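AAEL008620-PA odorant-binding protein (PDB 5V13) binds juvenile hormone specifically in the mosquito hemolymph, holding it in a pocket of an odorant-binding protein family fold. Local coordinates at residues T25-Q28 with T29-Y33; S138-L141 with R142-G146. All coordinates share one frame; numbering follows the deposited sequence.

Contact 1 of 2, residues T25-Q28 with T29-Y33. With JH3 (methyl (2E,6E)-9-[(2R)-3,3-dimethyloxiran-2-yl]-3,7-dimethylnona-2,6-dienoate), chain E.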
loop_
_atom_site.group_PDB
_atom_site.type_symbol
_atom_site.label_atom_id
_atom_site.label_comp_id
_atom_site.label_asym_id
_atom_site.label_seq_id
_atom_site.Cartn_x
_atom_site.Cartn_y
_atom_site.Cartn_z
ATOM N N THR B 25 -9.649 -10.424 7.435
ATOM C CA THR B 25 -8.592 -9.476 7.084
ATOM C C THR B 25 -8.059 -8.786 8.332
ATOM O O THR B 25 -8.669 -8.858 9.399
ATOM C CB THR B 25 -9.139 -8.423 6.133
ATOM O OG1 THR B 25 -10.084 -7.613 6.844
ATOM C CG2 THR B 25 -9.796 -9.071 4.928
ATOM N N PRO B 26 -6.927 -8.078 8.222
ATOM C CA PRO B 26 -6.478 -7.250 9.359
ATOM C C PRO B 26 -7.425 -6.108 9.672
ATOM O O PRO B 26 -7.432 -5.634 10.810
ATOM C CB PRO B 26 -5.096 -6.741 8.910
ATOM C CG PRO B 26 -5.065 -6.938 7.417
ATOM C CD PRO B 26 -5.908 -8.147 7.154
ATOM N N GLU B 27 -8.235 -5.651 8.709
ATOM C CA GLU B 27 -9.269 -4.679 9.057
ATOM C C GLU B 27 -10.296 -5.311 9.987
ATOM O O GLU B 27 -10.707 -4.703 10.978
ATOM C CB GLU B 27 -9.952 -4.138 7.795
ATOM C CG GLU B 27 -11.018 -3.044 8.041
ATOM C CD GLU B 27 -12.378 -3.573 8.509
ATOM O OE1 GLU B 27 -13.083 -2.842 9.268
ATOM O OE2 GLU B 27 -12.759 -4.700 8.091
ATOM N N GLN B 28 -10.705 -6.541 9.687
ATOM C CA GLN B 28 -11.725 -7.213 10.489
ATOM C C GLN B 28 -11.207 -7.593 11.884
ATOM O O GLN B 28 -11.915 -7.414 12.884
ATOM C CB GLN B 28 -12.228 -8.433 9.716
ATOM C CG GLN B 28 -13.152 -8.026 8.547
ATOM C CD GLN B 28 -13.534 -9.200 7.672
ATOM O OE1 GLN B 28 -12.686 -10.023 7.307
ATOM N NE2 GLN B 28 -14.809 -9.278 7.315
ATOM N N THR B 29 -10.001 -8.155 11.980
ATOM C CA THR B 29 -9.468 -8.461 13.308
ATOM C C THR B 29 -9.260 -7.188 14.128
ATOM O O THR B 29 -9.619 -7.142 15.311
ATOM C CB THR B 29 -8.171 -9.264 13.202
ATOM O OG1 THR B 29 -7.219 -8.559 12.390
ATOM C CG2 THR B 29 -8.457 -10.632 12.567
ATOM N N LEU B 30 -8.696 -6.141 13.524
ATOM C CA LEU B 30 -8.481 -4.916 14.294
ATOM C C LEU B 30 -9.811 -4.332 14.761
ATOM O O LEU B 30 -9.932 -3.883 15.907
ATOM C CB LEU B 30 -7.697 -3.891 13.464
ATOM C CG LEU B 30 -7.203 -2.698 14.293
ATOM C CD1 LEU B 30 -6.316 -3.165 15.459
ATOM C CD2 LEU B 30 -6.450 -1.719 13.423
ATOM N N TYR B 31 -10.831 -4.351 13.894
ATOM C CA TYR B 31 -12.143 -3.837 14.297
ATOM C C TYR B 31 -12.659 -4.582 15.521
ATOM O O TYR B 31 -13.135 -3.972 16.493
ATOM C CB TYR B 31 -13.142 -3.975 13.142
ATOM C CG TYR B 31 -14.510 -3.398 13.436
ATOM C CD1 TYR B 31 -15.485 -4.143 14.118
ATOM C CD2 TYR B 31 -14.834 -2.111 13.018
ATOM C CE1 TYR B 31 -16.759 -3.607 14.360
ATOM C CE2 TYR B 31 -16.085 -1.569 13.266
ATOM C CZ TYR B 31 -17.040 -2.317 13.931
ATOM O OH TYR B 31 -18.278 -1.753 14.165
ATOM N N ALA B 32 -12.577 -5.915 15.484
ATOM C CA ALA B 32 -13.084 -6.724 16.586
ATOM C C ALA B 32 -12.268 -6.502 17.853
ATOM O O ALA B 32 -12.837 -6.342 18.946
ATOM C CB ALA B 32 -13.075 -8.201 16.191
ATOM N N TYR B 33 -10.933 -6.497 17.738
ATOM C CA TYR B 33 -10.101 -6.316 18.936
ATOM C C TYR B 33 -10.388 -4.980 19.617
ATOM O O TYR B 33 -10.524 -4.906 20.848
ATOM C CB TYR B 33 -8.606 -6.402 18.585
ATOM C CG TYR B 33 -8.151 -7.689 17.915
ATOM C CD1 TYR B 33 -8.891 -8.862 18.022
ATOM C CD2 TYR B 33 -6.972 -7.717 17.177
ATOM C CE1 TYR B 33 -8.461 -10.044 17.389
ATOM C CE2 TYR B 33 -6.533 -8.873 16.558
ATOM C CZ TYR B 33 -7.274 -10.030 16.664
ATOM O OH TYR B 33 -6.833 -11.165 16.022
HETATM C C1 JH3 E . -5.300 -5.577 20.263
HETATM O O2 JH3 E . -4.218 -5.610 19.704
HETATM O O1 JH3 E . -5.972 -4.306 20.358
HETATM C CM JH3 E . -5.380 -3.170 19.724
HETATM C C2 JH3 E . -5.983 -6.754 20.831
HETATM C C3 JH3 E . -5.534 -8.011 20.871
HETATM C "C3'" JH3 E . -4.201 -8.447 20.330
HETATM C C4 JH3 E . -6.454 -9.034 21.493
HETATM C C5 JH3 E . -6.447 -10.297 20.638
HETATM C C6 JH3 E . -7.665 -11.131 20.965
HETATM C C7 JH3 E . -7.641 -12.150 21.835
HETATM C "C7'" JH3 E . -6.381 -12.502 22.580
HETATM C C8 JH3 E . -8.929 -12.923 22.076
HETATM C C9 JH3 E . -8.815 -14.395 21.643
HETATM C CA JH3 E . -8.270 -14.550 20.225
HETATM O O3 JH3 E . -8.317 -15.911 19.742
HETATM C CB JH3 E . -9.284 -15.019 19.183
HETATM C "CB'" JH3 E . -8.997 -14.458 17.785
HETATM C CC JH3 E . -10.711 -15.347 19.596
#
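Thr29 N donates to Thr25 O at 3.0 Å, opening the first turn of helix 26-38, and the same i to i+4 pattern carries on through Leu30, Tyr31 and Ala32 to the carbonyls of Pro26, Glu27 and Gln28. One face of the Tyr33 ring takes JH3 C5 over its centre, 3.8 Å above the plane, and the opposite face carries Thr29 O toward the rim. Tyr33 CB approaches JH3 C2 to 3.5 Å, so this helix lines the hormone pocket with Tyr33. Glu27 runs alongside Tyr31, OE1 4.0 Å from Tyr31 CB, with carboxylate and ring planes 47° apart; OE1 is hydrogen-bonded to Tyr268 OH and forms a salt bridge with Arg201, and Arg201 makes a cation-pi contact with Tyr31. Thr29 OG1, placed between its own backbone N and carbonyl carbon (chi1 56°), lies 3.3 Å from both Thr25 O and Pro26 O and can give either one a weak bond. Thr25 stands at the N-cap: its OG1 accepts from Gln28 N (3.1 Å), while Gln28 OE1 takes Thr25 N on an in-plane lone pair, also at 3.1 Å, and these two reciprocal bonds close the helix start as a capping box.

Contact 2 of 2, residues S138-L141 with R142-G146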
loop_
_atom_site.group_PDB
_atom_site.type_symbol
_atom_site.label_atom_id
_atom_site.label_comp_id
_atom_site.label_asym_id
_atom_site.label_seq_id
_atom_site.Cartn_x
_atom_site.Cartn_y
_atom_site.Cartn_z
ATOM N N SER B 138 0.443 -19.836 19.555
ATOM C CA SER B 138 1.262 -18.987 18.689
ATOM C C SER B 138 0.810 -19.051 17.235
ATOM O O SER B 138 0.994 -18.079 16.488
ATOM C CB SER B 138 2.736 -19.384 18.807
ATOM O OG SER B 138 2.945 -20.692 18.309
ATOM N N THR B 139 0.212 -20.175 16.818
ATOM C CA THR B 139 -0.336 -20.269 15.464
ATOM C C THR B 139 -1.572 -19.385 15.311
ATOM O O THR B 139 -1.702 -18.663 14.322
ATOM C CB THR B 139 -0.667 -21.729 15.133
ATOM O OG1 THR B 139 0.534 -22.516 15.144
ATOM C CG2 THR B 139 -1.337 -21.857 13.769
ATOM N N ILE B 140 -2.476 -19.416 16.298
ATOM C CA ILE B 140 -3.679 -18.580 16.269
ATOM C C ILE B 140 -3.306 -17.101 16.244
ATOM O O ILE B 140 -3.848 -16.314 15.463
ATOM C CB ILE B 140 -4.566 -18.908 17.484
ATOM C CG1 ILE B 140 -5.065 -20.347 17.399
ATOM C CG2 ILE B 140 -5.710 -17.885 17.640
ATOM C CD1 ILE B 140 -5.602 -20.872 18.763
ATOM N N LEU B 141 -2.404 -16.695 17.137
ATOM C CA LEU B 141 -1.930 -15.314 17.158
ATOM C C LEU B 141 -1.489 -14.869 15.771
ATOM O O LEU B 141 -1.909 -13.819 15.270
ATOM C CB LEU B 141 -0.776 -15.196 18.159
ATOM C CG LEU B 141 -0.054 -13.886 18.491
ATOM C CD1 LEU B 141 0.774 -14.104 19.762
ATOM C CD2 LEU B 141 0.864 -13.379 17.361
ATOM N N ARG B 142 -0.661 -15.677 15.121
ATOM C CA ARG B 142 -0.091 -15.245 13.852
ATOM C C ARG B 142 -1.148 -15.177 12.750
ATOM O O ARG B 142 -1.165 -14.223 11.964
ATOM C CB ARG B 142 1.056 -16.179 13.474
ATOM C CG ARG B 142 1.907 -15.632 12.373
ATOM C CD ARG B 142 3.340 -16.091 12.513
ATOM N NE ARG B 142 4.190 -15.285 11.650
ATOM C CZ ARG B 142 5.510 -15.381 11.596
ATOM N NH1 ARG B 142 6.153 -16.260 12.360
ATOM N NH2 ARG B 142 6.183 -14.591 10.773
ATOM N N MET B 143 -2.042 -16.177 12.670
ATOM C CA MET B 143 -2.974 -16.236 11.543
ATOM C C MET B 143 -4.077 -15.198 11.651
ATOM O O MET B 143 -4.724 -14.900 10.644
ATOM C CB MET B 143 -3.596 -17.640 11.417
ATOM C CG MET B 143 -4.576 -18.024 12.542
ATOM S SD MET B 143 -4.788 -19.827 12.547
ATOM C CE MET B 143 -6.306 -20.087 13.489
ATOM N N PHE B 144 -4.324 -14.664 12.850
ATOM C CA PHE B 144 -5.250 -13.557 13.060
ATOM C C PHE B 144 -4.523 -12.217 13.207
ATOM O O PHE B 144 -5.003 -11.320 13.908
ATOM C CB PHE B 144 -6.140 -13.830 14.276
ATOM C CG PHE B 144 -7.192 -14.880 14.033
ATOM C CD1 PHE B 144 -8.273 -14.615 13.192
ATOM C CD2 PHE B 144 -7.104 -16.125 14.643
ATOM C CE1 PHE B 144 -9.253 -15.581 12.955
ATOM C CE2 PHE B 144 -8.088 -17.101 14.424
ATOM C CZ PHE B 144 -9.164 -16.825 13.571
ATOM N N HIS B 145 -3.352 -12.086 12.577
ATOM C CA HIS B 145 -2.690 -10.801 12.346
ATOM C C HIS B 145 -2.113 -10.189 13.616
ATOM O O HIS B 145 -1.938 -8.968 13.702
ATOM C CB HIS B 145 -3.642 -9.834 11.646
ATOM C CG HIS B 145 -4.351 -10.471 10.493
ATOM N ND1 HIS B 145 -3.673 -11.108 9.476
ATOM C CD2 HIS B 145 -5.670 -10.642 10.236
ATOM C CE1 HIS B 145 -4.544 -11.619 8.623
ATOM N NE2 HIS B 145 -5.763 -11.343 9.056
ATOM N N GLY B 146 -1.756 -11.035 14.578
ATOM C CA GLY B 146 -1.161 -10.557 15.809
ATOM C C GLY B 146 0.321 -10.244 15.743
ATOM O O GLY B 146 0.829 -9.581 16.653
#
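Ile140 and Phe144, one turn apart, lie side by side and point the same way, with Ile140 CG2 3.7 Å from Phe144 CD2. CG2 is set opposite the backbone N of Ile140, beside the carbonyl carbon, which turns this methyl to the ring, while the other branch, CG1, meets Met143 CE at 4.1 Å. The Phe144 ring also brings its edge to Ile140 O, the atom that accepts from Phe144 N at 3.1 Å.

Met143 CG is wedged between its own N and carbonyl carbon (chi1 69°), and beyond it the chain runs extended, slanting outward and back toward the preceding turn. CG thus rests 3.4 Å from Thr139 O, SD comes within 4.2 Å of Thr139 CG2 where the two side chains cross at a slant, and the methyl reaches Ile140. Phe87 and Ala91 of helix 84-94 and Leu105 of helix 99-113 also pack on Met143. Arg142 takes another course, its NE forming a salt bridge with Asp150.

At the C-terminal end the chain turns through His145, whose phi of 72° lets Gly146 N reach back to Leu141 O (2.9 Å), while His145 N bonds to Arg142 O (3.1 Å). Leu141 CD2 closes on Gly146 C at 3.6 Å. His145 NE2 is hydrogen-bonded to Arg24 O, and the ring meets Phe94 edge to face. This is a Schellman motif ending helix 137-143 beside the hormone, which touches Ile140 and Phe144.

Contact 1 comes first along the chain, at the start of helix 26-38, and contact 2 follows at the end of helix 137-143; their centres are 12 Å apart. One marks a helix beginning and the other a helix ending, and the residues just past the end of helix 137-143 pack on the first turns of helix 26-38. Tyr33 OH and Phe144 O, 2.8 Å apart, probably share a hydrogen bond, and His145 CD2 packs 3.4 Å from Thr29 OG1. Each contact contributes to the hormone pocket, Tyr33 from 25-33 and Ile140 from 138-146. Segments more than a hundred residues apart in sequence are thus brought together beside the same ligand in a largely helical chain.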